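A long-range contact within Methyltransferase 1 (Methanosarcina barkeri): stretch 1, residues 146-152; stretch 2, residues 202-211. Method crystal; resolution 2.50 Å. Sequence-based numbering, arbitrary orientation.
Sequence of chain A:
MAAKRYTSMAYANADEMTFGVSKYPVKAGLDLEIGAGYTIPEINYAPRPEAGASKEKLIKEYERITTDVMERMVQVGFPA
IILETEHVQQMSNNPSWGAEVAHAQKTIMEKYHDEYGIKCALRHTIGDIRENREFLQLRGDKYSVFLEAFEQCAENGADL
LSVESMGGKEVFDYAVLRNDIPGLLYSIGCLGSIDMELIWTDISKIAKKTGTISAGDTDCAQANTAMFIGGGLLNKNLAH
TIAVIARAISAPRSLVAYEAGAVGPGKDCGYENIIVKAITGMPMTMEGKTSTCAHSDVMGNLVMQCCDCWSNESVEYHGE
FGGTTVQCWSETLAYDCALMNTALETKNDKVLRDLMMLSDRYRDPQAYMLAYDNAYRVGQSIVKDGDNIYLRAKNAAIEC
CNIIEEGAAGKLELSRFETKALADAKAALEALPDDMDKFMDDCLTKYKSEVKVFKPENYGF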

ATOM      1  N   PHE A 146      31.258   7.794 -10.625  1.00 18.98           N
ATOM      2  CA  PHE A 146      30.640   6.767  -9.814  1.00 18.51           C
ATOM      3  C   PHE A 146      31.112   6.866  -8.361  1.00 18.44           C
ATOM      4  O   PHE A 146      30.298   6.977  -7.434  1.00 17.69           O
ATOM      5  CB  PHE A 146      30.982   5.413 -10.432  1.00 18.49           C
ATOM      6  CG  PHE A 146      30.357   4.228  -9.749  1.00 17.62           C
ATOM      7  CD1 PHE A 146      28.986   4.165  -9.528  1.00 16.26           C
ATOM      8  CD2 PHE A 146      31.148   3.152  -9.364  1.00 16.43           C
ATOM      9  CE1 PHE A 146      28.419   3.054  -8.925  1.00 16.26           C
ATOM     10  CE2 PHE A 146      30.584   2.033  -8.763  1.00 16.22           C
ATOM     11  CZ  PHE A 146      29.216   1.985  -8.541  1.00 15.62           C
ATOM     12  N   LEU A 147      32.429   6.849  -8.176  1.00 18.46           N
ATOM     13  CA  LEU A 147      33.049   6.992  -6.848  1.00 18.10           C
ATOM     14  C   LEU A 147      32.730   8.314  -6.163  1.00 18.26           C
ATOM     15  O   LEU A 147      32.508   8.334  -4.946  1.00 18.59           O
ATOM     16  CB  LEU A 147      34.571   6.823  -6.931  1.00 17.41           C
ATOM     17  CG  LEU A 147      35.125   5.462  -7.363  1.00 17.92           C
ATOM     18  CD1 LEU A 147      36.654   5.419  -7.114  1.00 17.66           C
ATOM     19  CD2 LEU A 147      34.404   4.262  -6.689  1.00 14.40           C
ATOM     20  N   GLU A 148      32.739   9.408  -6.932  1.00 18.45           N
ATOM     21  CA  GLU A 148      32.428  10.734  -6.411  1.00 19.16           C
ATOM     22  C   GLU A 148      31.013  10.752  -5.845  1.00 18.77           C
ATOM     23  O   GLU A 148      30.743  11.446  -4.865  1.00 18.44           O
ATOM     24  CB  GLU A 148      32.497  11.793  -7.508  1.00 19.99           C
ATOM     25  CG  GLU A 148      33.867  12.226  -7.938  1.00 24.45           C
ATOM     26  CD  GLU A 148      33.836  13.251  -9.085  1.00 29.66           C
ATOM     27  OE1 GLU A 148      33.056  14.237  -8.999  1.00 32.07           O
ATOM     28  OE2 GLU A 148      34.608  13.073 -10.061  1.00 30.82           O
ATOM     29  N   ALA A 149      30.104  10.007  -6.470  1.00 18.07           N
ATOM     30  CA  ALA A 149      28.756   9.940  -5.948  1.00 18.49           C
ATOM     31  C   ALA A 149      28.751   9.327  -4.533  1.00 18.33           C
ATOM     32  O   ALA A 149      28.126   9.886  -3.614  1.00 18.45           O
ATOM     33  CB  ALA A 149      27.819   9.205  -6.895  1.00 18.27           C
ATOM     34  N   PHE A 150      29.469   8.219  -4.356  1.00 17.58           N
ATOM     35  CA  PHE A 150      29.521   7.580  -3.052  1.00 17.51           C
ATOM     36  C   PHE A 150      30.139   8.540  -2.063  1.00 17.48           C
ATOM     37  O   PHE A 150      29.612   8.731  -0.984  1.00 17.37           O
ATOM     38  CB  PHE A 150      30.327   6.272  -3.051  1.00 17.47           C
ATOM     39  CG  PHE A 150      29.625   5.110  -3.679  1.00 17.40           C
ATOM     40  CD1 PHE A 150      28.697   4.351  -2.951  1.00 15.99           C
ATOM     41  CD2 PHE A 150      29.923   4.733  -4.995  1.00 17.08           C
ATOM     42  CE1 PHE A 150      28.047   3.262  -3.526  1.00 13.73           C
ATOM     43  CE2 PHE A 150      29.266   3.631  -5.593  1.00 15.82           C
ATOM     44  CZ  PHE A 150      28.317   2.902  -4.847  1.00 15.22           C
ATOM     45  N   GLU A 151      31.248   9.168  -2.403  1.00 17.99           N
ATOM     46  CA  GLU A 151      31.882   9.931  -1.344  1.00 19.25           C
ATOM     47  C   GLU A 151      31.207  11.271  -1.009  1.00 18.79           C
ATOM     48  O   GLU A 151      31.225  11.712   0.138  1.00 18.39           O
ATOM     49  CB  GLU A 151      33.393  10.000  -1.520  1.00 19.46           C
ATOM     50  CG  GLU A 151      33.987  11.302  -1.860  1.00 22.85           C
ATOM     51  CD  GLU A 151      35.516  11.168  -1.967  1.00 27.97           C
ATOM     52  OE1 GLU A 151      36.211  11.246  -0.915  1.00 27.80           O
ATOM     53  OE2 GLU A 151      36.003  10.966  -3.106  1.00 28.56           O
ATOM     54  N   GLN A 152      30.578  11.885  -2.007  1.00 18.70           N
ATOM     55  CA  GLN A 152      29.872  13.128  -1.795  1.00 18.97           C
ATOM     56  C   GLN A 152      28.646  12.912  -0.920  1.00 18.46           C
ATOM     57  O   GLN A 152      28.403  13.708  -0.007  1.00 18.05           O
ATOM     58  CB  GLN A 152      29.487  13.776  -3.116  1.00 19.64           C
ATOM     59  CG  GLN A 152      30.659  14.379  -3.868  1.00 22.95           C
ATOM     60  CD  GLN A 152      31.227  15.553  -3.138  1.00 29.07           C
ATOM     61  OE1 GLN A 152      30.489  16.480  -2.765  1.00 31.54           O
ATOM     62  NE2 GLN A 152      32.551  15.531  -2.903  1.00 30.32           N
ATOM     63  N   ASP A 202      36.869  -0.233  -3.575  1.00 11.05           N
ATOM     64  CA  ASP A 202      36.833   1.201  -3.583  1.00 11.42           C
ATOM     65  C   ASP A 202      35.733   1.772  -2.687  1.00 12.21           C
ATOM     66  O   ASP A 202      35.997   2.747  -1.960  1.00 12.53           O
ATOM     67  CB  ASP A 202      36.663   1.699  -4.998  1.00 11.95           C
ATOM     68  CG  ASP A 202      37.880   1.452  -5.852  1.00 13.03           C
ATOM     69  OD1 ASP A 202      39.014   1.323  -5.306  1.00 16.92           O
ATOM     70  OD2 ASP A 202      37.693   1.376  -7.083  1.00 13.03           O
ATOM     71  N   ILE A 203      34.524   1.177  -2.717  1.00 12.22           N
ATOM     72  CA  ILE A 203      33.401   1.699  -1.899  1.00 11.88           C
ATOM     73  C   ILE A 203      33.752   1.691  -0.413  1.00 12.31           C
ATOM     74  O   ILE A 203      33.573   2.690   0.264  1.00 11.47           O
ATOM     75  CB  ILE A 203      32.048   1.009  -2.157  1.00 10.83           C
ATOM     76  CG1 ILE A 203      31.536   1.382  -3.551  1.00 10.76           C
ATOM     77  CG2 ILE A 203      31.043   1.469  -1.124  1.00 10.09           C
ATOM     78  CD1 ILE A 203      30.669   0.330  -4.248  1.00  6.26           C
ATOM     79  N   SER A 204      34.297   0.578   0.059  1.00 13.86           N
ATOM     80  CA  SER A 204      34.717   0.426   1.455  1.00 15.79           C
ATOM     81  C   SER A 204      35.804   1.425   1.889  1.00 16.59           C
ATOM     82  O   SER A 204      35.715   2.043   2.958  1.00 15.81           O
ATOM     83  CB  SER A 204      35.194  -0.996   1.673  1.00 15.80           C
ATOM     84  OG  SER A 204      34.127  -1.908   1.436  1.00 18.12           O
ATOM     85  N   LYS A 205      36.819   1.585   1.039  1.00 18.01           N
ATOM     86  CA  LYS A 205      37.842   2.620   1.216  1.00 19.06           C
ATOM     87  C   LYS A 205      37.182   4.001   1.499  1.00 18.85           C
ATOM     88  O   LYS A 205      37.561   4.732   2.438  1.00 18.59           O
ATOM     89  CB  LYS A 205      38.684   2.668  -0.049  1.00 19.39           C
ATOM     90  CG  LYS A 205      40.129   2.861   0.181  1.00 23.17           C
ATOM     91  CD  LYS A 205      40.946   1.875  -0.671  1.00 28.22           C
ATOM     92  CE  LYS A 205      41.277   2.419  -2.079  1.00 31.95           C
ATOM     93  NZ  LYS A 205      42.255   1.507  -2.779  1.00 33.11           N
ATOM     94  N   ILE A 206      36.180   4.341   0.700  1.00 18.47           N
ATOM     95  CA  ILE A 206      35.462   5.599   0.877  1.00 18.92           C
ATOM     96  C   ILE A 206      34.669   5.662   2.185  1.00 19.63           C
ATOM     97  O   ILE A 206      34.679   6.688   2.882  1.00 19.87           O
ATOM     98  CB  ILE A 206      34.564   5.887  -0.329  1.00 18.97           C
ATOM     99  CG1 ILE A 206      35.443   6.275  -1.533  1.00 16.86           C
ATOM    100  CG2 ILE A 206      33.527   6.982  -0.009  1.00 18.11           C
ATOM    101  CD1 ILE A 206      34.767   6.066  -2.875  1.00 15.28           C
ATOM    102  N   ALA A 207      34.016   4.560   2.530  1.00 20.07           N
ATOM    103  CA  ALA A 207      33.268   4.470   3.775  1.00 21.03           C
ATOM    104  C   ALA A 207      34.194   4.704   4.989  1.00 21.88           C
ATOM    105  O   ALA A 207      33.879   5.467   5.924  1.00 21.71           O
ATOM    106  CB  ALA A 207      32.553   3.106   3.868  1.00 20.37           C
ATOM    107  N   LYS A 208      35.343   4.045   4.957  1.00 22.65           N
ATOM    108  CA  LYS A 208      36.306   4.171   6.011  1.00 23.68           C
ATOM    109  C   LYS A 208      36.753   5.637   6.123  1.00 23.45           C
ATOM    110  O   LYS A 208      36.751   6.207   7.221  1.00 23.28           O
ATOM    111  CB  LYS A 208      37.479   3.224   5.745  1.00 24.21           C
ATOM    112  CG  LYS A 208      38.449   3.053   6.911  1.00 26.66           C
ATOM    113  CD  LYS A 208      39.788   2.497   6.396  1.00 30.27           C
ATOM    114  CE  LYS A 208      40.885   2.583   7.446  1.00 31.79           C
ATOM    115  NZ  LYS A 208      41.962   1.580   7.180  1.00 34.20           N
ATOM    116  N   LYS A 209      37.084   6.247   4.983  1.00 23.38           N
ATOM    117  CA  LYS A 209      37.611   7.616   4.955  1.00 23.58           C
ATOM    118  C   LYS A 209      36.607   8.634   5.483  1.00 22.58           C
ATOM    119  O   LYS A 209      36.980   9.589   6.164  1.00 23.08           O
ATOM    120  CB  LYS A 209      38.055   7.988   3.538  1.00 24.67           C
ATOM    121  CG  LYS A 209      38.743   9.354   3.394  1.00 27.27           C
ATOM    122  CD  LYS A 209      38.655   9.857   1.937  1.00 31.12           C
ATOM    123  CE  LYS A 209      39.209  11.288   1.770  1.00 32.15           C
ATOM    124  NZ  LYS A 209      39.204  11.733   0.313  1.00 33.15           N
ATOM    125  N   THR A 210      35.335   8.407   5.192  1.00 21.22           N
ATOM    126  CA  THR A 210      34.265   9.327   5.587  1.00 19.98           C
ATOM    127  C   THR A 210      33.544   8.932   6.875  1.00 19.30           C
ATOM    128  O   THR A 210      32.644   9.630   7.313  1.00 19.48           O
ATOM    129  CB  THR A 210      33.214   9.404   4.480  1.00 20.30           C
ATOM    130  OG1 THR A 210      32.703   8.077   4.233  1.00 20.54           O
ATOM    131  CG2 THR A 210      33.825   9.983   3.180  1.00 18.93           C
ATOM    132  N   GLY A 211      33.922   7.809   7.479  1.00 18.52           N
ATOM    133  CA  GLY A 211      33.289   7.351   8.725  1.00 17.03           C
ATOM    134  C   GLY A 211      31.860   6.867   8.518  1.00 16.81           C
ATOM    135  O   GLY A 211      31.057   6.916   9.444  1.00 17.20           O
TER

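Two helices running in roughly the same direction pack through a small apolar seam, built on Leu147, Phe150, Ile203 and Ile206, and a single salt bridge between Glu151 and Lys209 joins them toward the C-terminal ends of the two stretches. The axes approach to 9.6 Å with an angle of 29° between their N-to-C directions, and the contact buries 431 Å² summed over both sides. The backbones come nearest at Glu151 and Ile206, whose CA atoms lie 6.0 Å apart; the CA atoms of Phe150 and Ile203 are 7.1 Å apart.

Ile206 is the centre of the seam and has the largest area covered by the other stretch. Its CA-to-CB bond points toward the opposing helix, and with chi1 m and chi2 t, both branches of the side chain lie against the partner helix. Ile206 CD1 lies 3.8 Å from Leu147 O, 4.1 Å from Leu147 CB and 4.4 Å from Phe150 CB, and Ile206 CG2 packs 3.4 Å from Glu151 CB. A branched aliphatic side chain suits this site because it fills the space along one turn of the partner helix with carbon alone. The carbonyl of Leu147 is not left unpaired by its apolar neighbour, since Leu147 O accepts the helical bond from Glu151 N at 3.0 Å.

One turn earlier, Ile203 meets the buried ring of Phe150. Its CA-to-CB bond points sideways, but the end of the side chain comes nearer: Ile203 CG1 sits over one face of the Phe150 ring, 3.7 Å from its centroid and only 10° off the normal, a CH-pi contact. Ile203 CD1 approaches Phe150 CZ to 3.5 Å. Phe150 itself, chi1 m, has its CA-to-CB bond toward the second helix, and its flat ring offers a broad apolar surface for the isoleucine to lie against.

Leu147 also starts sideways and bends nearer at its end, where Leu147 CD2 lies 3.8 Å from Asp202 CB. The aspartate thus contributes its methylene carbon to the packing, while its OD2 is hydrogen-bonded elsewhere in the structure.

Glu151 serves the contact in two ways. Its CB packs on Ile206, and its carboxylate reaches the extended chain of Lys209, in which all four chi angles are t; Lys209 NZ donates a hydrogen bond to Glu151 OE1 at 3.3 Å, a rather long distance for the salt bridge it belongs to. The chi1 of Glu151, 111°, falls between the usual wells. Long charged side chains fit here because they can span the gap between the helices while Lys209 remains exposed.

Thr210 adds a light touch, with Thr210 CG2 4.4 Å from Glu151 O. Its chi1 p places OG1 back against its own helix, where Thr210 OG1 donates to Ile206 O at 2.8 Å, leaving the methyl for the partner. Gly211 then leaves helical geometry in a Schellman motif; its phi of 70° favours glycine, and it takes no part in the contact.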